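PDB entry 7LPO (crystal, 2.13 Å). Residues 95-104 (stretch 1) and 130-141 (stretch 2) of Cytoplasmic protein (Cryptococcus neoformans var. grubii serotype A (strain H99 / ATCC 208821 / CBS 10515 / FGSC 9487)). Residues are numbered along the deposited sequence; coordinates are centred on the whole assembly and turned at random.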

ATOM      1  N   GLY A  95      16.560 -11.484  -5.501  1.00 14.21           N
ATOM      2  CA  GLY A  95      15.746 -11.919  -6.615  1.00 13.95           C
ATOM      3  C   GLY A  95      14.675 -10.945  -7.052  1.00 13.93           C
ATOM      4  O   GLY A  95      13.945 -11.239  -8.003  1.00 15.10           O
ATOM      5  N   TYR A  96      14.562  -9.791  -6.406  1.00 15.93           N
ATOM      6  CA  TYR A  96      13.497  -8.853  -6.731  1.00 17.62           C
ATOM      7  C   TYR A  96      13.789  -8.116  -8.032  1.00 19.28           C
ATOM      8  O   TYR A  96      14.939  -7.793  -8.337  1.00 21.50           O
ATOM      9  N   ASN A  97      12.735  -7.887  -8.818  1.00 18.53           N
ATOM     10  CA  ASN A  97      12.829  -7.115 -10.052  1.00 19.69           C
ATOM     11  C   ASN A  97      11.797  -5.995 -10.106  1.00 18.27           C
ATOM     12  O   ASN A  97      11.574  -5.419 -11.180  1.00 16.99           O
ATOM     13  N   LEU A  98      11.164  -5.670  -8.982  1.00 17.49           N
ATOM     14  CA  LEU A  98      10.053  -4.731  -8.957  1.00 16.57           C
ATOM     15  C   LEU A  98      10.160  -3.842  -7.730  1.00 16.96           C
ATOM     16  O   LEU A  98      10.557  -4.290  -6.651  1.00 14.01           O
ATOM     17  N   LEU A  99       9.804  -2.577  -7.912  1.00 14.57           N
ATOM     18  CA  LEU A  99       9.745  -1.608  -6.828  1.00 15.78           C
ATOM     19  C   LEU A  99       8.460  -0.820  -6.993  1.00 16.49           C
ATOM     20  O   LEU A  99       8.181  -0.334  -8.091  1.00 18.24           O
ATOM     21  N   ARG A 100       7.663  -0.742  -5.927  1.00 15.97           N
ATOM     22  CA  ARG A 100       6.545   0.188  -5.848  1.00 14.37           C
ATOM     23  C   ARG A 100       7.094   1.438  -5.176  1.00 15.24           C
ATOM     24  O   ARG A 100       7.488   1.395  -4.005  1.00 15.59           O
ATOM     25  N   TYR A 101       7.178   2.533  -5.929  1.00 14.77           N
ATOM     26  CA  TYR A 101       7.903   3.712  -5.475  1.00 15.75           C
ATOM     27  C   TYR A 101       6.953   4.674  -4.776  1.00 15.30           C
ATOM     28  O   TYR A 101       6.014   5.182  -5.391  1.00 18.24           O
ATOM     29  N   VAL A 102       7.238   4.960  -3.513  1.00 17.19           N
ATOM     30  CA  VAL A 102       6.349   5.732  -2.652  1.00 16.16           C
ATOM     31  C   VAL A 102       6.742   7.205  -2.688  1.00 14.71           C
ATOM     32  O   VAL A 102       7.900   7.554  -2.437  1.00 16.23           O
ATOM     33  N   PHE A 103       5.772   8.070  -2.995  1.00 14.68           N
ATOM     34  CA  PHE A 103       5.923   9.511  -2.856  1.00 14.70           C
ATOM     35  C   PHE A 103       4.607  10.076  -2.337  1.00 16.06           C
ATOM     36  O   PHE A 103       3.545   9.471  -2.490  1.00 14.73           O
ATOM     37  N   THR A 104       4.676  11.240  -1.702  1.00 15.14           N
ATOM     38  CA  THR A 104       3.478  11.850  -1.152  1.00 14.77           C
ATOM     39  C   THR A 104       3.193  13.179  -1.830  1.00 14.77           C
ATOM     40  O   THR A 104       4.098  13.875  -2.299  1.00 16.12           O
ATOM     41  N   LYS A 130      18.950   5.267 -10.802  1.00 27.63           N
ATOM     42  CA  LYS A 130      19.709   4.185 -10.178  1.00 26.95           C
ATOM     43  C   LYS A 130      18.918   2.881 -10.172  1.00 25.16           C
ATOM     44  O   LYS A 130      19.489   1.805 -10.386  1.00 23.74           O
ATOM     45  N   CYS A 131      17.607   2.945  -9.922  1.00 20.37           N
ATOM     46  CA  CYS A 131      16.792   1.737 -10.039  1.00 19.25           C
ATOM     47  C   CYS A 131      16.925   1.128 -11.429  1.00 18.37           C
ATOM     48  O   CYS A 131      17.014  -0.095 -11.578  1.00 18.27           O
ATOM     49  N   LYS A 132      16.955   1.971 -12.462  1.00 24.93           N
ATOM     50  CA  LYS A 132      17.085   1.462 -13.824  1.00 24.01           C
ATOM     51  C   LYS A 132      18.448   0.820 -14.046  1.00 22.97           C
ATOM     52  O   LYS A 132      18.548  -0.239 -14.675  1.00 23.62           O
ATOM     53  N   GLU A 133      19.508   1.446 -13.534  1.00 23.88           N
ATOM     54  CA  GLU A 133      20.840   0.868 -13.664  1.00 27.28           C
ATOM     55  C   GLU A 133      20.895  -0.526 -13.053  1.00 29.33           C
ATOM     56  O   GLU A 133      21.595  -1.407 -13.564  1.00 32.32           O
ATOM     57  N   TRP A 134      20.168  -0.747 -11.963  1.00 28.66           N
ATOM     58  CA  TRP A 134      20.149  -2.050 -11.311  1.00 25.91           C
ATOM     59  C   TRP A 134      19.116  -3.003 -11.896  1.00 27.35           C
ATOM     60  O   TRP A 134      18.967  -4.118 -11.389  1.00 27.79           O
ATOM     61  N   GLY A 135      18.392  -2.598 -12.931  1.00 31.76           N
ATOM     62  CA  GLY A 135      17.502  -3.503 -13.623  1.00 32.56           C
ATOM     63  C   GLY A 135      16.122  -3.660 -13.033  1.00 31.56           C
ATOM     64  O   GLY A 135      15.469  -4.674 -13.300  1.00 35.48           O
ATOM     65  N   PHE A 136      15.641  -2.686 -12.275  1.00 24.19           N
ATOM     66  CA  PHE A 136      14.318  -2.766 -11.678  1.00 21.80           C
ATOM     67  C   PHE A 136      13.250  -2.232 -12.622  1.00 20.80           C
ATOM     68  O   PHE A 136      13.475  -1.265 -13.354  1.00 21.32           O
ATOM     69  N   ARG A 137      12.084  -2.873 -12.600  1.00 21.44           N
ATOM     70  CA  ARG A 137      10.855  -2.251 -13.064  1.00 20.46           C
ATOM     71  C   ARG A 137      10.227  -1.522 -11.883  1.00 20.14           C
ATOM     72  O   ARG A 137      10.346  -1.956 -10.735  1.00 20.63           O
ATOM     73  N   VAL A 138       9.568  -0.403 -12.166  1.00 19.00           N
ATOM     74  CA  VAL A 138       9.012   0.456 -11.127  1.00 18.66           C
ATOM     75  C   VAL A 138       7.605   0.883 -11.531  1.00 19.65           C
ATOM     76  O   VAL A 138       7.358   1.202 -12.701  1.00 19.21           O
ATOM     77  N   PHE A 139       6.678   0.906 -10.567  1.00 16.46           N
ATOM     78  CA  PHE A 139       5.441   1.653 -10.746  1.00 15.27           C
ATOM     79  C   PHE A 139       5.258   2.600  -9.565  1.00 14.53           C
ATOM     80  O   PHE A 139       5.688   2.328  -8.438  1.00 16.01           O
ATOM     81  N   MET A 140       4.691   3.759  -9.873  1.00 15.50           N
ATOM     82  CA  MET A 140       4.662   4.897  -8.969  1.00 14.70           C
ATOM     83  C   MET A 140       3.421   4.854  -8.087  1.00 15.74           C
ATOM     84  O   MET A 140       2.310   4.624  -8.571  1.00 17.77           O
ATOM     85  N   ASP A 141       3.610   5.110  -6.800  1.00 13.99           N
ATOM     86  CA  ASP A 141       2.531   5.057  -5.818  1.00 14.02           C
ATOM     87  C   ASP A 141       2.340   6.433  -5.207  1.00 14.05           C
ATOM     88  O   ASP A 141       3.145   6.847  -4.353  1.00 14.06           O
TER

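What does the helical end of the second stretch give to the contact? Lys130, Lys132, Glu133 and Trp134 do not reach the first stretch, but the CA-to-CB bond of Cys131 points toward it. With chi1 in the m well, the sulfur is brought up to Leu99; Cys131 SG lies 3.5 Å from Leu99 CD1. The helix then closes in a Schellman motif at Gly135, whose positive phi would press a CB against the carbonyl oxygen before it. The hydrogen bond from Phe136 N to Cys131 O, 3.0 Å, closes this turn; the strand starts at Arg137.

How does Phe136 fill the space before the sheet begins? Its CB points sideways, and chi1 of -75° (m) sets the ring against several residues of the first stretch at once. Leu99, itself m,t, lays its methyl over one face of the ring, with CD1 4.0 Å from the centroid of the Phe136 ring in a CH-pi contact. The ring edge meets the backbone around Asn97 and Leu98; Phe136 CD1 is 3.7 Å from Asn97 C. Leu99 CD1 therefore touches both the Phe136 ring face and the Cys131 sulfur.

What holds Arg137 and Val138 to their neighbours? The strands run parallel, and the backbone of Arg137 bonds at both ends: its N gives to Asn97 O at 3.0 Å, and its O receives Leu99 N at 2.9 Å. The Arg137 side chain, m,m,t in its first three angles, leads away at its end, and its guanidinium nitrogens NH1 and NH2 find partners elsewhere in the structure. Val138 (t) shares the other face with Leu99, Tyr101 and Met140. Its CG2 lies 4.1 Å from Leu99 CB and its CG1 3.8 Å from Tyr101 CB, so, counting side chains alone, CG2 is the methyl nearer Leu99 CB and CG1 the one nearer Tyr101 CB.

Why does Phe139 suit both an aliphatic and a charged neighbour? Its p rotamer brings the ring nearer the first strand, where the edge meets Leu98 (Leu98 CD1 to Phe139 CD1, 3.9 Å) and one face receives the methylene part of Arg100. Arg100 is extended, t,t,t, and its CG stands 4.1 Å from the Phe139 ring centroid, a CH-pi contact; farther along, Arg100 CD lies 3.4 Å from Phe139 CZ, and the edge of the guanidinium lies by Phe139 CE2.

How do Met140 and Asp141 finish the interface? Met140, m,m,m, packs on the opposite face from Phe139, with CE 3.7 Å from Tyr101 CD1 and CB 4.0 Å from Phe103 CE1, at the edge of that ring. Asp141 (t) points to the face of Arg100 and Val102. Its OD2 is 3.4 Å from Arg100 NH1, a salt bridge by charge alone, because the oxygen lies well out of the guanidinium plane. A water completes the pairing, donating to Asp141 OD1 at 2.7 Å and accepting a weak bond from Arg100 NH2 at 3.0 Å.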

ATOM      1  CB  TYR A  96      13.311  -7.864  -5.589  1.00 18.92           C
ATOM      2  CG  TYR A  96      12.863  -8.535  -4.307  1.00 18.63           C
ATOM      3  CD1 TYR A  96      12.025  -9.644  -4.339  1.00 19.01           C
ATOM      4  CD2 TYR A  96      13.267  -8.060  -3.070  1.00 16.14           C
ATOM      5  CE1 TYR A  96      11.614 -10.262  -3.182  1.00 20.05           C
ATOM      6  CE2 TYR A  96      12.854  -8.676  -1.905  1.00 17.54           C
ATOM      7  CZ  TYR A  96      12.035  -9.777  -1.968  1.00 19.43           C
ATOM      8  OH  TYR A  96      11.630 -10.398  -0.811  1.00 23.37           O
ATOM      9  CB  ASN A  97      12.666  -8.029 -11.270  1.00 24.14           C
ATOM     10  CG  ASN A  97      11.391  -8.863 -11.208  1.00 29.38           C
ATOM     11  OD1 ASN A  97      10.556  -8.677 -10.321  1.00 31.68           O
ATOM     12  ND2 ASN A  97      11.235  -9.786 -12.154  1.00 30.95           N
ATOM     13  CB  LEU A  98       8.709  -5.470  -8.942  1.00 18.60           C
ATOM     14  CG  LEU A  98       7.434  -4.646  -8.754  1.00 20.48           C
ATOM     15  CD1 LEU A  98       7.067  -3.950 -10.041  1.00 13.99           C
ATOM     16  CD2 LEU A  98       6.299  -5.551  -8.286  1.00 19.92           C
ATOM     17  CB  LEU A  99      10.944  -0.656  -6.843  1.00 16.26           C
ATOM     18  CG  LEU A  99      12.330  -1.272  -6.695  1.00 18.62           C
ATOM     19  CD1 LEU A  99      13.378  -0.226  -7.028  1.00 21.44           C
ATOM     20  CD2 LEU A  99      12.539  -1.823  -5.306  1.00 17.67           C
ATOM     21  CB  ARG A 100       5.384  -0.415  -5.069  1.00 14.66           C
ATOM     22  CG  ARG A 100       4.156   0.485  -5.015  1.00 16.41           C
ATOM     23  CD  ARG A 100       2.960  -0.321  -4.602  1.00 17.00           C
ATOM     24  NE  ARG A 100       1.750   0.471  -4.417  1.00 16.80           N
ATOM     25  CZ  ARG A 100       1.301   0.893  -3.240  1.00 17.07           C
ATOM     26  NH1 ARG A 100       1.975   0.633  -2.120  1.00 15.86           N
ATOM     27  NH2 ARG A 100       0.169   1.577  -3.182  1.00 20.02           N
ATOM     28  CB  TYR A 101       8.609   4.409  -6.638  1.00 18.14           C
ATOM     29  CG  TYR A 101       9.487   5.521  -6.134  1.00 18.95           C
ATOM     30  CD1 TYR A 101       8.963   6.782  -5.876  1.00 18.79           C
ATOM     31  CD2 TYR A 101      10.834   5.297  -5.856  1.00 21.74           C
ATOM     32  CE1 TYR A 101       9.764   7.801  -5.377  1.00 19.40           C
ATOM     33  CE2 TYR A 101      11.641   6.315  -5.361  1.00 22.63           C
ATOM     34  CZ  TYR A 101      11.097   7.563  -5.128  1.00 22.56           C
ATOM     35  OH  TYR A 101      11.890   8.574  -4.624  1.00 23.32           O
ATOM     36  CB  VAL A 102       6.395   5.193  -1.212  1.00 17.39           C
ATOM     37  CG1 VAL A 102       5.554   6.050  -0.290  1.00 22.13           C
ATOM     38  CG2 VAL A 102       5.947   3.739  -1.159  1.00 16.95           C
ATOM     39  CB  PHE A 103       6.326  10.191  -4.177  1.00 14.68           C
ATOM     40  CG  PHE A 103       5.256  10.175  -5.220  1.00 15.05           C
ATOM     41  CD1 PHE A 103       5.099   9.076  -6.049  1.00 17.20           C
ATOM     42  CD2 PHE A 103       4.402  11.245  -5.369  1.00 16.15           C
ATOM     43  CE1 PHE A 103       4.114   9.041  -7.009  1.00 17.45           C
ATOM     44  CE2 PHE A 103       3.411  11.224  -6.333  1.00 17.38           C
ATOM     45  CZ  PHE A 103       3.267  10.119  -7.154  1.00 17.95           C
ATOM     46  CB  THR A 104       3.583  12.062   0.363  1.00 16.26           C
ATOM     47  OG1 THR A 104       4.633  12.997   0.646  1.00 16.30           O
ATOM     48  CG2 THR A 104       3.849  10.710   1.051  1.00 16.63           C
ATOM     49  CB  LYS A 130      20.111   4.567  -8.756  1.00 29.46           C
ATOM     50  CG  LYS A 130      21.299   5.508  -8.697  1.00 34.77           C
ATOM     51  CD  LYS A 130      21.870   5.614  -7.292  1.00 39.91           C
ATOM     52  CE  LYS A 130      23.324   6.065  -7.321  1.00 45.00           C
ATOM     53  NZ  LYS A 130      24.199   5.104  -8.059  1.00 49.21           N
ATOM     54  CB  CYS A 131      15.328   2.046  -9.735  1.00 19.50           C
ATOM     55  SG  CYS A 131      15.057   2.665  -8.053  1.00 25.84           S
ATOM     56  CB  LYS A 132      16.856   2.594 -14.822  1.00 24.90           C
ATOM     57  CG  LYS A 132      16.863   2.167 -16.279  1.00 26.75           C
ATOM     58  CD  LYS A 132      16.766   3.388 -17.182  1.00 29.50           C
ATOM     59  CE  LYS A 132      16.966   3.013 -18.639  1.00 34.20           C
ATOM     60  NZ  LYS A 132      17.536   4.164 -19.401  1.00 39.43           N
ATOM     61  CB  GLU A 133      21.877   1.776 -13.001  1.00 32.07           C
ATOM     62  CG  GLU A 133      22.279   2.976 -13.836  1.00 39.82           C
ATOM     63  CD  GLU A 133      22.869   4.097 -12.996  1.00 48.66           C
ATOM     64  OE1 GLU A 133      22.510   5.275 -13.233  1.00 53.42           O
ATOM     65  OE2 GLU A 133      23.686   3.800 -12.093  1.00 49.48           O
ATOM     66  CB  TRP A 134      19.897  -1.878  -9.814  1.00 23.35           C
ATOM     67  CG  TRP A 134      21.109  -1.435  -9.073  1.00 22.15           C
ATOM     68  CD1 TRP A 134      21.435  -0.159  -8.734  1.00 21.88           C
ATOM     69  CD2 TRP A 134      22.167  -2.266  -8.578  1.00 23.15           C
ATOM     70  NE1 TRP A 134      22.635  -0.140  -8.062  1.00 24.62           N
ATOM     71  CE2 TRP A 134      23.099  -1.423  -7.946  1.00 24.24           C
ATOM     72  CE3 TRP A 134      22.413  -3.641  -8.602  1.00 24.97           C
ATOM     73  CZ2 TRP A 134      24.261  -1.906  -7.354  1.00 25.97           C
ATOM     74  CZ3 TRP A 134      23.560  -4.119  -8.008  1.00 25.82           C
ATOM     75  CH2 TRP A 134      24.473  -3.256  -7.395  1.00 25.96           C
ATOM     76  CB  PHE A 136      14.266  -1.972 -10.369  1.00 20.57           C
ATOM     77  CG  PHE A 136      14.953  -2.646  -9.240  1.00 19.42           C
ATOM     78  CD1 PHE A 136      14.361  -3.719  -8.605  1.00 18.15           C
ATOM     79  CD2 PHE A 136      16.204  -2.221  -8.820  1.00 18.80           C
ATOM     80  CE1 PHE A 136      15.002  -4.366  -7.577  1.00 18.36           C
ATOM     81  CE2 PHE A 136      16.844  -2.854  -7.789  1.00 19.48           C
ATOM     82  CZ  PHE A 136      16.242  -3.935  -7.164  1.00 19.81           C
ATOM     83  CB  ARG A 137       9.875  -3.279 -13.632  1.00 20.74           C
ATOM     84  CG  ARG A 137      10.450  -4.188 -14.710  1.00 21.29           C
ATOM     85  CD  ARG A 137      10.902  -3.423 -15.971  1.00 22.89           C
ATOM     86  NE  ARG A 137      11.128  -4.382 -17.052  1.00 25.47           N
ATOM     87  CZ  ARG A 137      10.871  -4.163 -18.338  1.00 27.05           C
ATOM     88  NH1 ARG A 137      10.386  -2.994 -18.742  1.00 25.75           N
ATOM     89  NH2 ARG A 137      11.095  -5.126 -19.224  1.00 29.06           N
ATOM     90  CB  VAL A 138       9.891   1.708 -10.903  1.00 19.44           C
ATOM     91  CG1 VAL A 138       9.216   2.652  -9.923  1.00 20.65           C
ATOM     92  CG2 VAL A 138      11.284   1.346 -10.420  1.00 20.12           C
ATOM     93  CB  PHE A 139       4.210   0.742 -11.005  1.00 15.57           C
ATOM     94  CG  PHE A 139       3.745  -0.073  -9.841  1.00 16.37           C
ATOM     95  CD1 PHE A 139       4.370  -1.250  -9.517  1.00 17.58           C
ATOM     96  CD2 PHE A 139       2.614   0.298  -9.138  1.00 17.44           C
ATOM     97  CE1 PHE A 139       3.915  -2.024  -8.465  1.00 20.00           C
ATOM     98  CE2 PHE A 139       2.153  -0.465  -8.086  1.00 19.50           C
ATOM     99  CZ  PHE A 139       2.795  -1.634  -7.756  1.00 19.88           C
ATOM    100  CB  MET A 140       4.678   6.200  -9.768  1.00 14.70           C
ATOM    101  CG  MET A 140       5.763   6.305 -10.825  1.00 16.81           C
ATOM    102  SD  MET A 140       7.431   6.139 -10.146  1.00 21.86           S
ATOM    103  CE  MET A 140       7.724   7.583  -9.268  1.00 19.70           C
ATOM    104  CB  ASP A 141       2.851   4.025  -4.739  1.00 22.71           C
ATOM    105  CG  ASP A 141       2.120   4.284  -3.425  1.00 23.14           C
ATOM    106  OD1 ASP A 141       0.994   4.845  -3.438  1.00 24.97           O
ATOM    107  OD2 ASP A 141       2.685   3.917  -2.371  1.00 23.71           O
TER
HETATM  108  O   HOH W   1      -1.203   3.830  -4.628  1.00 17.32           O